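Local structure of peptide methionine sulfoxide reductase msrA/msrB (Neisseria gonorrhoeae, 2H30) at residues A[37-42]-A[71-76]; A[43-48]-A[124-129]; A[60-65]-A[142-147]; A[21-26]-A[104-109]. The protein reduces methionine sulfoxide in proteins, its N-terminal thioredoxin-like domain being able to take electrons from DsbD and pass them to the downstream reductase domains. The protein carries 2 engineered substitutions. All blocks are in the same frame, centred on the assembly; numbering follows the deposited sequence.

Interaction 1. Residues A[37-42]-A[71-76]; sequences KDKPTL and SANLIT
Strands 41-45 and 73-78 start out side by side and parallel here, Thr41 paired with Asn73 and Leu42 with Leu74, through three nearly straight backbone bonds: Asn73 N to Pro40 O (2.8 Å), Leu42 N to Asn73 O (2.7 Å) and Ile75 N to Leu42 O (3.0 Å). On the face of Leu42 and Leu74 the two side chains lie alongside, pointing the same way. Leu42 has CG anti to its backbone N (chi1 179°), and its CD2 presses on Leu74 CD2 at 3.5 Å, tighter than usual for two methyls; Ala147 and Ile151 of helix 144-152 cover Leu42. On the other face the methyl CG2 of Thr41 meets Ile75 CG1 obliquely at 3.9 Å. Ahead of the strands, the extended chain of Lys39 crosses Asn73 at about a right angle and runs on to Ser70, whose carbonyl O binds its NZ. Pro40 CD sits 3.3 Å from Ser71 O, and a water donates to that same carbonyl at 2.7 Å, with a weaker, longer bond to Asp38 O. The backbone bonds hold the strands in register, while the leucine branches pack on the face that helix 144-152 covers; charge and water lie at the loop end of this beta-alpha-beta unit.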
loop_
_atom_site.group_PDB
_atom_site.type_symbol
_atom_site.label_atom_id
_atom_site.label_comp_id
_atom_site.label_asym_id
_atom_site.label_seq_id
_atom_site.Cartn_x
_atom_site.Cartn_y
_atom_site.Cartn_z
ATOM N N LYS A 37 14.548 -5.634 -4.861
ATOM C CA LYS A 37 15.683 -5.055 -4.176
ATOM C C LYS A 37 16.107 -3.733 -4.812
ATOM O O LYS A 37 15.813 -3.454 -5.990
ATOM C CB LYS A 37 16.862 -6.070 -4.155
ATOM C CG LYS A 37 16.593 -7.277 -3.249
ATOM C CD LYS A 37 16.622 -6.849 -1.800
ATOM C CE LYS A 37 16.236 -7.980 -0.876
ATOM N NZ LYS A 37 16.793 -7.743 0.488
ATOM N N ASP A 38 16.744 -2.899 -4.011
ATOM C CA ASP A 38 17.357 -1.657 -4.465
ATOM C C ASP A 38 16.332 -0.666 -4.916
ATOM O O ASP A 38 16.628 0.243 -5.701
ATOM C CB ASP A 38 18.339 -1.921 -5.609
ATOM C CG ASP A 38 19.473 -2.826 -5.191
ATOM O OD1 ASP A 38 20.019 -2.588 -4.078
ATOM O OD2 ASP A 38 19.776 -3.768 -5.987
ATOM N N LYS A 39 15.094 -0.862 -4.443
ATOM C CA LYS A 39 14.028 0.095 -4.717
ATOM C C LYS A 39 13.351 0.434 -3.389
ATOM O O LYS A 39 13.169 -0.452 -2.580
ATOM C CB LYS A 39 12.969 -0.514 -5.635
ATOM C CG LYS A 39 13.402 -0.718 -7.073
ATOM C CD LYS A 39 12.230 -1.171 -7.878
ATOM C CE LYS A 39 12.665 -1.496 -9.270
ATOM N NZ LYS A 39 11.533 -1.815 -10.175
ATOM N N PRO A 40 12.923 1.689 -3.231
ATOM C CA PRO A 40 12.019 1.965 -2.069
ATOM C C PRO A 40 10.648 1.344 -2.363
ATOM O O PRO A 40 10.362 1.018 -3.499
ATOM C CB PRO A 40 11.901 3.490 -2.068
ATOM C CG PRO A 40 12.128 3.900 -3.542
ATOM C CD PRO A 40 13.132 2.877 -4.088
ATOM N N THR A 41 9.803 1.249 -1.343
ATOM C CA THR A 41 8.477 0.697 -1.498
ATOM C C THR A 41 7.480 1.718 -1.007
ATOM O O THR A 41 7.592 2.257 0.125
ATOM C CB THR A 41 8.341 -0.610 -0.696
ATOM O OG1 THR A 41 9.288 -1.558 -1.273
ATOM C CG2 THR A 41 6.955 -1.230 -0.872
ATOM N N LEU A 42 6.484 1.980 -1.861
ATOM C CA LEU A 42 5.404 2.919 -1.503
ATOM C C LEU A 42 4.192 2.057 -1.253
ATOM O O LEU A 42 3.783 1.283 -2.140
ATOM C CB LEU A 42 5.169 3.884 -2.679
ATOM C CG LEU A 42 4.044 4.858 -2.381
ATOM C CD1 LEU A 42 4.342 5.791 -1.181
ATOM C CD2 LEU A 42 3.868 5.631 -3.743
ATOM N N SER A 71 10.896 3.220 -10.522
ATOM C CA SER A 71 12.031 3.206 -9.582
ATOM C C SER A 71 11.615 2.697 -8.196
ATOM O O SER A 71 12.486 2.550 -7.339
ATOM C CB SER A 71 12.673 4.598 -9.430
ATOM O OG SER A 71 11.758 5.484 -8.813
ATOM N N ALA A 72 10.287 2.499 -7.977
ATOM C CA ALA A 72 9.819 2.083 -6.641
ATOM C C ALA A 72 8.970 0.855 -6.789
ATOM O O ALA A 72 8.406 0.613 -7.858
ATOM C CB ALA A 72 8.927 3.228 -6.003
ATOM N N ASN A 73 8.813 0.127 -5.688
ATOM C CA ASN A 73 7.798 -0.922 -5.614
ATOM C C ASN A 73 6.504 -0.266 -5.130
ATOM O O ASN A 73 6.528 0.384 -4.095
ATOM C CB ASN A 73 8.178 -1.961 -4.576
ATOM C CG ASN A 73 9.590 -2.582 -4.820
ATOM O OD1 ASN A 73 10.406 -2.656 -3.908
ATOM N ND2 ASN A 73 9.840 -2.974 -6.039
ATOM N N LEU A 74 5.421 -0.427 -5.877
ATOM C CA LEU A 74 4.131 0.092 -5.394
ATOM C C LEU A 74 3.256 -1.092 -5.024
ATOM O O LEU A 74 2.984 -2.005 -5.837
ATOM C CB LEU A 74 3.463 0.875 -6.512
ATOM C CG LEU A 74 3.477 2.339 -6.288
ATOM C CD1 LEU A 74 2.881 3.015 -7.516
ATOM C CD2 LEU A 74 2.615 2.710 -5.116
ATOM N N ILE A 75 2.885 -1.111 -3.746
ATOM C CA ILE A 75 1.990 -2.163 -3.276
ATOM C C ILE A 75 0.875 -1.607 -2.403
ATOM O O ILE A 75 0.961 -0.464 -1.942
ATOM C CB ILE A 75 2.758 -3.261 -2.535
ATOM C CG1 ILE A 75 3.330 -2.684 -1.280
ATOM C CG2 ILE A 75 3.870 -3.885 -3.444
ATOM C CD1 ILE A 75 3.812 -3.752 -0.329
ATOM N N THR A 76 -0.170 -2.397 -2.213
ATOM C CA THR A 76 -1.225 -1.965 -1.286
ATOM C C THR A 76 -1.381 -3.060 -0.227
ATOM O O THR A 76 -1.030 -4.219 -0.492
ATOM C CB THR A 76 -2.584 -1.695 -1.979
ATOM O OG1 THR A 76 -3.246 -2.936 -2.267
ATOM C CG2 THR A 76 -2.329 -0.868 -3.278
HETATM O O HOH W 1 15.181 2.809 -7.330
#

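Interaction 2. Residues A[43-48]-A[124-129]; sequences IKFWAS and SWALIG
Lys44 lies stretched across the indole of Trp125, its neighbour in the antiparallel pairing of strands 41-45 and 124-128. With CG anti to the backbone N (chi1 -176°) and the chain extended beyond it, CB stands over the face of the six-membered ring, 3.6 Å from its centroid and only 9° off the normal, a CH-pi contact. The methylenes then follow the ring obliquely, CD coming within 3.5 Å of Trp125 CZ2. At the ring edge, in plane, a water accepts from Trp125 NE1 at 2.9 Å and reaches Lys44 NZ only weakly; the ammonium's main partner is Glu56 of helix 51-64, in a salt bridge. A charged end is thus brought in on an apolar stem, its charge probably balanced by that carboxylate. The opposite sheet face carries Ile43, Phe45, Ala126 and Ile128. Phe45 turns a ring edge to Ala126, CE1 to CB 3.9 Å, while Ile43 CG2 lies over one of its faces, toward the rim. Ile43 CD1 crosses obliquely to Ile128 CG1 at 3.7 Å, and Val16 of helix 16-20 touches both isoleucines. Beneath the side chains Ile43 and Ala126 exchange two backbone bonds, while Phe45 N to Ser124 O (2.8 Å) is shorter than the return bond from Ser124 N to Phe45 O (3.3 Å). Next along the chain, Trp46 packs on Cys53 of helix 51-64. This is the central sheet of a thioredoxin fold, its strand 41-45 leading to a CxxC at a helix start, Cys50 and Cys53, consistent with the redox site of the family.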
loop_
_atom_site.group_PDB
_atom_site.type_symbol
_atom_site.label_atom_id
_atom_site.label_comp_id
_atom_site.label_asym_id
_atom_site.label_seq_id
_atom_site.Cartn_x
_atom_site.Cartn_y
_atom_site.Cartn_z
ATOM N N ILE A 43 3.662 2.125 -0.030
ATOM C CA ILE A 43 2.576 1.210 0.379
ATOM C C ILE A 43 1.310 1.986 0.640
ATOM O O ILE A 43 1.333 2.953 1.426
ATOM C CB ILE A 43 2.915 0.483 1.681
ATOM C CG1 ILE A 43 4.239 -0.285 1.519
ATOM C CG2 ILE A 43 1.755 -0.455 2.077
ATOM C CD1 ILE A 43 4.700 -0.861 2.861
ATOM N N LYS A 44 0.230 1.583 0.025
ATOM C CA LYS A 44 -1.103 2.198 0.313
ATOM C C LYS A 44 -1.894 1.237 1.213
ATOM O O LYS A 44 -2.116 0.081 0.769
ATOM C CB LYS A 44 -1.890 2.363 -0.986
ATOM C CG LYS A 44 -3.231 3.088 -0.698
ATOM C CD LYS A 44 -4.034 3.241 -1.951
ATOM C CE LYS A 44 -5.048 4.427 -1.669
ATOM N NZ LYS A 44 -5.530 4.850 -2.934
ATOM N N PHE A 45 -2.301 1.723 2.395
ATOM C CA PHE A 45 -3.156 0.951 3.318
ATOM C C PHE A 45 -4.586 1.364 3.053
ATOM O O PHE A 45 -4.901 2.568 2.979
ATOM C CB PHE A 45 -2.803 1.282 4.777
ATOM C CG PHE A 45 -1.423 0.828 5.150
ATOM C CD1 PHE A 45 -0.305 1.610 4.868
ATOM C CD2 PHE A 45 -1.254 -0.419 5.718
ATOM C CE1 PHE A 45 0.981 1.129 5.217
ATOM C CE2 PHE A 45 0.027 -0.897 6.095
ATOM C CZ PHE A 45 1.150 -0.139 5.843
ATOM N N TRP A 46 -5.461 0.367 2.999
ATOM C CA TRP A 46 -6.865 0.619 2.693
ATOM C C TRP A 46 -7.767 -0.453 3.286
ATOM O O TRP A 46 -7.278 -1.452 3.835
ATOM C CB TRP A 46 -7.060 0.719 1.167
ATOM C CG TRP A 46 -6.776 -0.541 0.398
ATOM C CD1 TRP A 46 -5.532 -1.010 0.019
ATOM C CD2 TRP A 46 -7.733 -1.425 -0.180
ATOM N NE1 TRP A 46 -5.683 -2.191 -0.734
ATOM C CE2 TRP A 46 -7.025 -2.469 -0.821
ATOM C CE3 TRP A 46 -9.131 -1.481 -0.126
ATOM C CZ2 TRP A 46 -7.652 -3.500 -1.507
ATOM C CZ3 TRP A 46 -9.764 -2.545 -0.791
ATOM C CH2 TRP A 46 -9.040 -3.540 -1.458
ATOM N N ALA A 47 -9.092 -0.224 3.185
ATOM C CA ALA A 47 -10.100 -1.176 3.626
ATOM C C ALA A 47 -11.265 -1.172 2.680
ATOM O O ALA A 47 -11.583 -0.133 2.083
ATOM C CB ALA A 47 -10.585 -0.856 5.017
ATOM N N SER A 48 -11.931 -2.319 2.658
ATOM C CA SER A 48 -13.095 -2.532 1.748
ATOM C C SER A 48 -14.252 -1.587 2.097
ATOM O O SER A 48 -15.065 -1.273 1.218
ATOM C CB SER A 48 -13.573 -3.974 1.821
ATOM O OG SER A 48 -14.067 -4.239 3.126
ATOM N N SER A 124 -4.002 5.535 3.969
ATOM C CA SER A 124 -2.743 6.145 4.396
ATOM C C SER A 124 -1.646 5.492 3.605
ATOM O O SER A 124 -1.855 4.409 3.009
ATOM C CB SER A 124 -2.450 5.867 5.885
ATOM O OG SER A 124 -3.304 6.681 6.706
ATOM N N TRP A 125 -0.491 6.155 3.577
ATOM C CA TRP A 125 0.641 5.658 2.761
ATOM C C TRP A 125 1.880 5.572 3.601
ATOM O O TRP A 125 2.049 6.391 4.521
ATOM C CB TRP A 125 0.898 6.655 1.638
ATOM C CG TRP A 125 -0.249 6.672 0.607
ATOM C CD1 TRP A 125 -1.466 7.370 0.698
ATOM C CD2 TRP A 125 -0.227 6.053 -0.664
ATOM N NE1 TRP A 125 -2.191 7.141 -0.469
ATOM C CE2 TRP A 125 -1.463 6.334 -1.309
ATOM C CE3 TRP A 125 0.690 5.216 -1.299
ATOM C CZ2 TRP A 125 -1.760 5.849 -2.610
ATOM C CZ3 TRP A 125 0.411 4.728 -2.597
ATOM C CH2 TRP A 125 -0.832 5.042 -3.233
ATOM N N ALA A 126 2.721 4.590 3.296
ATOM C CA ALA A 126 4.052 4.582 3.926
ATOM C C ALA A 126 5.125 4.439 2.872
ATOM O O ALA A 126 4.931 3.754 1.883
ATOM C CB ALA A 126 4.154 3.444 4.950
ATOM N N LEU A 127 6.263 5.127 3.082
ATOM C CA LEU A 127 7.388 4.978 2.202
ATOM C C LEU A 127 8.471 4.233 3.026
ATOM O O LEU A 127 8.845 4.727 4.086
ATOM C CB LEU A 127 7.868 6.366 1.718
ATOM C CG LEU A 127 9.093 6.238 0.783
ATOM C CD1 LEU A 127 8.588 5.802 -0.567
ATOM C CD2 LEU A 127 9.738 7.583 0.782
ATOM N N ILE A 128 8.847 3.091 2.481
ATOM C CA ILE A 128 9.919 2.208 3.049
ATOM C C ILE A 128 11.153 2.388 2.173
ATOM O O ILE A 128 11.101 2.228 0.966
ATOM C CB ILE A 128 9.523 0.738 3.018
ATOM C CG1 ILE A 128 8.101 0.517 3.561
ATOM C CG2 ILE A 128 10.536 -0.115 3.810
ATOM C CD1 ILE A 128 7.925 1.025 4.962
ATOM N N GLY A 129 12.281 2.678 2.811
ATOM C CA GLY A 129 13.489 2.820 2.021
ATOM C C GLY A 129 14.007 1.496 1.465
ATOM O O GLY A 129 13.569 0.399 1.874
HETATM O O HOH W 2 -4.527 8.011 -1.983
#

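Interaction 3. Residues A[60-65]-A[142-147]; sequences AEKWAQ and INEAQA
A single water is the best-held polar centre, gripped by three side chains: it accepts from Trp63 NE1 at 2.8 Å and from Lys62 NZ at 3.1 Å, and donates to Glu144 OE2 at 2.8 Å. It lies at the edge of the indole, in plane, and joins two charges that do not themselves meet. Trp63 reaches from helix 51-64 to the start of helix 144-152, its CG anti to the carbonyl carbon (chi1 -62°). Over one face passes the extended chain of Glu144, sliding past the ring in the opposite direction, with CG 3.5 Å from Trp63 NE1 and the carboxylate plane turned 31° from the indole. The far rim of the ring is used as well: Trp63 CZ3 packs on the methyl CB of Ala147 at 3.6 Å, and Ile142 O lies in plane at the edge, 3.6 Å from Trp63 CH2. Phe69 stacks with Trp63 from outside the two segments. Glu144 is positioned by the helix start, where Asn143 is the N-cap and forms a capping box: Gln146 N gives to Asn143 OD1 and Asn143 N to Gln146 OE1, each at 2.8 Å. The nearby N-terminal end of the helix may favour the negative charge of Glu144, as might Lys62 through the water. No direct hydrogen bond joins 60-65 to 142-147, so the indole's packing and its water bridge carry the contact.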
loop_
_atom_site.group_PDB
_atom_site.type_symbol
_atom_site.label_atom_id
_atom_site.label_comp_id
_atom_site.label_asym_id
_atom_site.label_seq_id
_atom_site.Cartn_x
_atom_site.Cartn_y
_atom_site.Cartn_z
ATOM N N ALA A 60 -4.393 3.690 -8.207
ATOM C CA ALA A 60 -3.174 3.012 -7.733
ATOM C C ALA A 60 -2.707 1.959 -8.736
ATOM O O ALA A 60 -1.509 1.791 -8.915
ATOM C CB ALA A 60 -3.501 2.338 -6.352
ATOM N N GLU A 61 -3.654 1.276 -9.361
ATOM C CA GLU A 61 -3.273 0.268 -10.372
ATOM C C GLU A 61 -2.555 0.942 -11.549
ATOM O O GLU A 61 -1.558 0.406 -12.051
ATOM C CB GLU A 61 -4.538 -0.436 -10.864
ATOM C CG GLU A 61 -4.155 -1.612 -11.766
ATOM C CD GLU A 61 -5.340 -2.240 -12.455
ATOM O OE1 GLU A 61 -6.339 -1.524 -12.785
ATOM O OE2 GLU A 61 -5.291 -3.479 -12.710
ATOM N N LYS A 62 -3.080 2.096 -11.971
ATOM C CA LYS A 62 -2.415 2.859 -13.050
ATOM C C LYS A 62 -1.015 3.243 -12.671
ATOM O O LYS A 62 -0.088 3.095 -13.462
ATOM C CB LYS A 62 -3.206 4.118 -13.380
ATOM C CG LYS A 62 -2.646 4.782 -14.619
ATOM C CD LYS A 62 -3.468 6.037 -14.940
ATOM C CE LYS A 62 -3.477 7.031 -13.779
ATOM N NZ LYS A 62 -3.999 8.371 -14.193
ATOM N N TRP A 63 -0.845 3.744 -11.448
ATOM C CA TRP A 63 0.470 4.123 -11.039
ATOM C C TRP A 63 1.400 2.936 -11.044
ATOM O O TRP A 63 2.571 3.046 -11.484
ATOM C CB TRP A 63 0.463 4.752 -9.633
ATOM C CG TRP A 63 -0.343 6.019 -9.529
ATOM C CD1 TRP A 63 -0.971 6.742 -10.542
ATOM C CD2 TRP A 63 -0.632 6.709 -8.318
ATOM N NE1 TRP A 63 -1.624 7.826 -10.025
ATOM C CE2 TRP A 63 -1.445 7.832 -8.654
ATOM C CE3 TRP A 63 -0.299 6.483 -6.978
ATOM C CZ2 TRP A 63 -1.902 8.732 -7.704
ATOM C CZ3 TRP A 63 -0.729 7.421 -6.013
ATOM C CH2 TRP A 63 -1.517 8.522 -6.381
ATOM N N ALA A 64 0.898 1.804 -10.540
ATOM C CA ALA A 64 1.780 0.631 -10.385
ATOM C C ALA A 64 2.294 0.185 -11.749
ATOM O O ALA A 64 3.380 -0.340 -11.850
ATOM C CB ALA A 64 1.032 -0.538 -9.689
ATOM N N GLN A 65 1.519 0.435 -12.780
ATOM C CA GLN A 65 1.867 0.007 -14.156
ATOM C C GLN A 65 2.603 1.059 -14.937
ATOM O O GLN A 65 2.961 0.830 -16.124
ATOM C CB GLN A 65 0.631 -0.318 -14.944
ATOM C CG GLN A 65 -0.033 -1.551 -14.514
ATOM C CD GLN A 65 -1.295 -1.696 -15.290
ATOM O OE1 GLN A 65 -1.377 -2.518 -16.222
ATOM N NE2 GLN A 65 -2.287 -0.856 -14.972
ATOM N N ILE A 142 -3.217 10.807 -1.284
ATOM C CA ILE A 142 -2.184 11.588 -1.948
ATOM C C ILE A 142 -2.500 11.559 -3.442
ATOM O O ILE A 142 -3.102 10.584 -3.928
ATOM C CB ILE A 142 -0.741 11.159 -1.689
ATOM C CG1 ILE A 142 -0.466 9.739 -2.205
ATOM C CG2 ILE A 142 -0.404 11.291 -0.191
ATOM C CD1 ILE A 142 0.969 9.249 -2.001
ATOM N N ASN A 143 -2.109 12.648 -4.111
ATOM C CA ASN A 143 -2.233 12.665 -5.568
ATOM C C ASN A 143 -1.000 12.128 -6.290
ATOM O O ASN A 143 0.015 11.807 -5.648
ATOM C CB ASN A 143 -2.647 14.074 -6.052
ATOM C CG ASN A 143 -1.649 15.134 -5.705
ATOM O OD1 ASN A 143 -0.441 14.946 -5.786
ATOM N ND2 ASN A 143 -2.169 16.334 -5.282
ATOM N N GLU A 144 -1.076 12.030 -7.625
ATOM C CA GLU A 144 0.047 11.391 -8.400
ATOM C C GLU A 144 1.370 12.149 -8.299
ATOM O O GLU A 144 2.442 11.526 -8.061
ATOM C CB GLU A 144 -0.315 11.215 -9.841
ATOM C CG GLU A 144 0.704 10.433 -10.540
ATOM C CD GLU A 144 0.357 10.219 -12.005
ATOM O OE1 GLU A 144 1.178 9.608 -12.722
ATOM O OE2 GLU A 144 -0.768 10.613 -12.391
ATOM N N ALA A 145 1.268 13.470 -8.202
ATOM C CA ALA A 145 2.443 14.328 -8.046
ATOM C C ALA A 145 3.083 14.173 -6.699
ATOM O O ALA A 145 4.298 14.140 -6.599
ATOM C CB ALA A 145 2.043 15.834 -8.280
ATOM N N GLN A 146 2.251 14.105 -5.640
ATOM C CA GLN A 146 2.756 13.841 -4.278
ATOM C C GLN A 146 3.403 12.441 -4.182
ATOM O O GLN A 146 4.483 12.288 -3.595
ATOM C CB GLN A 146 1.598 13.906 -3.290
ATOM C CG GLN A 146 1.164 15.368 -3.042
ATOM C CD GLN A 146 -0.103 15.438 -2.252
ATOM O OE1 GLN A 146 -1.016 14.598 -2.393
ATOM N NE2 GLN A 146 -0.222 16.517 -1.426
ATOM N N ALA A 147 2.780 11.453 -4.807
ATOM C CA ALA A 147 3.376 10.092 -4.797
ATOM C C ALA A 147 4.727 10.076 -5.518
ATOM O O ALA A 147 5.696 9.486 -5.068
ATOM C CB ALA A 147 2.394 9.081 -5.435
HETATM O O HOH W 3 -3.238 9.618 -11.493
#

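Interaction 4. Residues A[21-26]-A[104-109]; sequences STMKTA and PVVTDN. Engineered in segment 21-26: Met23 (natural residue Leu).
Two backbone bonds make the first shell: Thr107 N gives an almost straight bond to Lys24 O (3.0 Å, 177° at the hydrogen), and Ala26 N a bent one to Val105 O (2.8 Å, 135°). Between them Thr25 and Val106 form a close antiparallel non-hydrogen-bonded pair whose side chains diverge. Two waters complete the seam. One accepts from Lys24 N and donates to Thr107 O at 2.6 Å, bridging the two backbones; the other accepts from Thr107 OG1 and donates to Thr25 O. Met23, an engineered residue present as selenomethionine, sends its extended chain obliquely across Asp108. Its SE packs on Val106 CG1 at 3.9 Å, and its CE comes to 3.4 Å from Asp108 OD1. Ala26 CB rests against Val105 CB and the methyl CG2 of Thr107. Further out, Asp108, with CG anti to its backbone N (chi1 -177°), is held by Thr112 N and Ile113 N, one to each carboxylate oxygen, at the start of helix 112-116. Tyr95 of helix 90-95 touches Ala26 and Val105, and strand 73-78 flanks 105-107 on its other side. The short, weakly bonded strand 24-25 thus forms one outer edge of the sheet, antiparallel to 105-107 and beside the parallel strands of a thioredoxin-like fold.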
loop_
_atom_site.group_PDB
_atom_site.type_symbol
_atom_site.label_atom_id
_atom_site.label_comp_id
_atom_site.label_asym_id
_atom_site.label_seq_id
_atom_site.Cartn_x
_atom_site.Cartn_y
_atom_site.Cartn_z
ATOM N N SER A 21 7.234 -10.492 4.205
ATOM C CA SER A 21 7.709 -11.674 3.468
ATOM C C SER A 21 7.117 -13.043 4.012
ATOM O O SER A 21 7.238 -14.133 3.409
ATOM C CB SER A 21 9.236 -11.538 3.211
ATOM O OG SER A 21 9.512 -10.409 2.306
ATOM N N THR A 22 6.329 -12.963 5.090
ATOM C CA THR A 22 5.591 -14.097 5.572
ATOM C C THR A 22 4.119 -14.025 5.110
ATOM O O THR A 22 3.263 -14.833 5.503
ATOM C CB THR A 22 5.693 -14.140 7.131
ATOM O OG1 THR A 22 4.791 -13.188 7.675
ATOM C CG2 THR A 22 7.109 -13.717 7.562
HETATM N N MSE A 23 3.811 -13.054 4.232
HETATM C CA MSE A 23 2.410 -12.788 3.906
HETATM C C MSE A 23 2.088 -13.136 2.463
HETATM O O MSE A 23 2.996 -13.215 1.612
HETATM C CB MSE A 23 2.088 -11.300 4.144
HETATM C CG MSE A 23 2.157 -10.992 5.624
HETATM SE SE MSE A 23 1.788 -9.054 5.837
HETATM C CE MSE A 23 2.214 -9.035 7.720
ATOM N N LYS A 24 0.789 -13.353 2.203
ATOM C CA LYS A 24 0.359 -13.609 0.834
ATOM C C LYS A 24 -0.363 -12.404 0.297
ATOM O O LYS A 24 -0.722 -11.503 1.073
ATOM C CB LYS A 24 -0.670 -14.727 0.829
ATOM C CG LYS A 24 -0.110 -16.081 1.320
ATOM C CD LYS A 24 -1.218 -17.104 1.289
ATOM C CE LYS A 24 -0.592 -18.462 1.652
ATOM N NZ LYS A 24 -1.565 -19.559 1.386
ATOM N N THR A 25 -0.536 -12.407 -1.015
ATOM C CA THR A 25 -1.431 -11.420 -1.628
ATOM C C THR A 25 -2.859 -11.941 -1.686
ATOM O O THR A 25 -3.141 -13.096 -1.316
ATOM C CB THR A 25 -0.993 -11.086 -3.007
ATOM O OG1 THR A 25 -1.166 -12.223 -3.879
ATOM C CG2 THR A 25 0.450 -10.504 -2.976
ATOM N N ALA A 26 -3.754 -11.113 -2.200
ATOM C CA ALA A 26 -5.149 -11.510 -2.262
ATOM C C ALA A 26 -5.378 -12.675 -3.224
ATOM O O ALA A 26 -6.470 -13.334 -3.173
ATOM C CB ALA A 26 -6.017 -10.281 -2.660
ATOM N N PRO A 104 -1.036 -4.870 -6.800
ATOM C CA PRO A 104 -0.718 -5.799 -5.720
ATOM C C PRO A 104 -1.473 -5.513 -4.444
ATOM O O PRO A 104 -1.522 -4.335 -4.022
ATOM C CB PRO A 104 0.798 -5.615 -5.520
ATOM C CG PRO A 104 1.259 -4.851 -6.752
ATOM C CD PRO A 104 0.087 -3.995 -7.168
ATOM N N VAL A 105 -2.153 -6.540 -3.921
ATOM C CA VAL A 105 -2.862 -6.388 -2.682
ATOM C C VAL A 105 -2.330 -7.402 -1.685
ATOM O O VAL A 105 -2.747 -8.593 -1.738
ATOM C CB VAL A 105 -4.385 -6.522 -2.826
ATOM C CG1 VAL A 105 -5.017 -6.331 -1.449
ATOM C CG2 VAL A 105 -4.946 -5.476 -3.860
ATOM N N VAL A 106 -1.511 -6.943 -0.751
ATOM C CA VAL A 106 -1.041 -7.844 0.319
ATOM C C VAL A 106 -2.166 -7.957 1.326
ATOM O O VAL A 106 -2.792 -6.970 1.685
ATOM C CB VAL A 106 0.193 -7.247 0.970
ATOM C CG1 VAL A 106 0.625 -8.041 2.269
ATOM C CG2 VAL A 106 1.331 -7.151 -0.006
ATOM N N THR A 107 -2.387 -9.159 1.862
ATOM C CA THR A 107 -3.404 -9.371 2.869
ATOM C C THR A 107 -2.693 -9.626 4.204
ATOM O O THR A 107 -2.009 -10.665 4.364
ATOM C CB THR A 107 -4.377 -10.502 2.474
ATOM O OG1 THR A 107 -3.677 -11.712 2.111
ATOM C CG2 THR A 107 -5.233 -10.082 1.334
ATOM N N ASP A 108 -2.837 -8.704 5.128
ATOM C CA ASP A 108 -2.151 -8.764 6.433
ATOM C C ASP A 108 -3.214 -9.117 7.460
ATOM O O ASP A 108 -3.900 -8.267 7.988
ATOM C CB ASP A 108 -1.570 -7.384 6.737
ATOM C CG ASP A 108 -0.771 -7.331 8.025
ATOM O OD1 ASP A 108 -0.882 -8.277 8.862
ATOM O OD2 ASP A 108 -0.056 -6.322 8.204
ATOM N N ASN A 109 -3.330 -10.436 7.746
ATOM C CA ASN A 109 -4.397 -10.875 8.635
ATOM C C ASN A 109 -4.155 -10.286 10.012
ATOM O O ASN A 109 -3.046 -10.506 10.586
ATOM C CB ASN A 109 -4.386 -12.414 8.655
ATOM C CG ASN A 109 -5.621 -13.009 9.363
ATOM O OD1 ASN A 109 -5.626 -14.206 9.696
ATOM N ND2 ASN A 109 -6.636 -12.211 9.605
HETATM O O HOH W 4 -1.039 -13.067 4.313
HETATM O O HOH W 5 -4.496 -14.263 0.816
#

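From the N terminus, the first segment, 21-26, reaches far ahead to 104-109, closing the long loop of interaction 4. Interaction 1 nests within that loop, tying 37-42 to 71-76 across the helix 51-64 crossover. Segment 43-48 continues the strand of 37-42 and pairs with 124-129, so interaction 2 crosses both interactions 1 and 4. Interaction 3, from 60-65 to 142-147, crosses all the others. Interactions 4, 1 and 2 join strands of one sheet, with Thr76 O to Val106 N and Thr41 O to Ile128 N linking neighbouring contacts. Interaction 3 lies against the sheet, where Trp63 meets Trp125 and Leu74, about 20 Å from interaction 4 between centres.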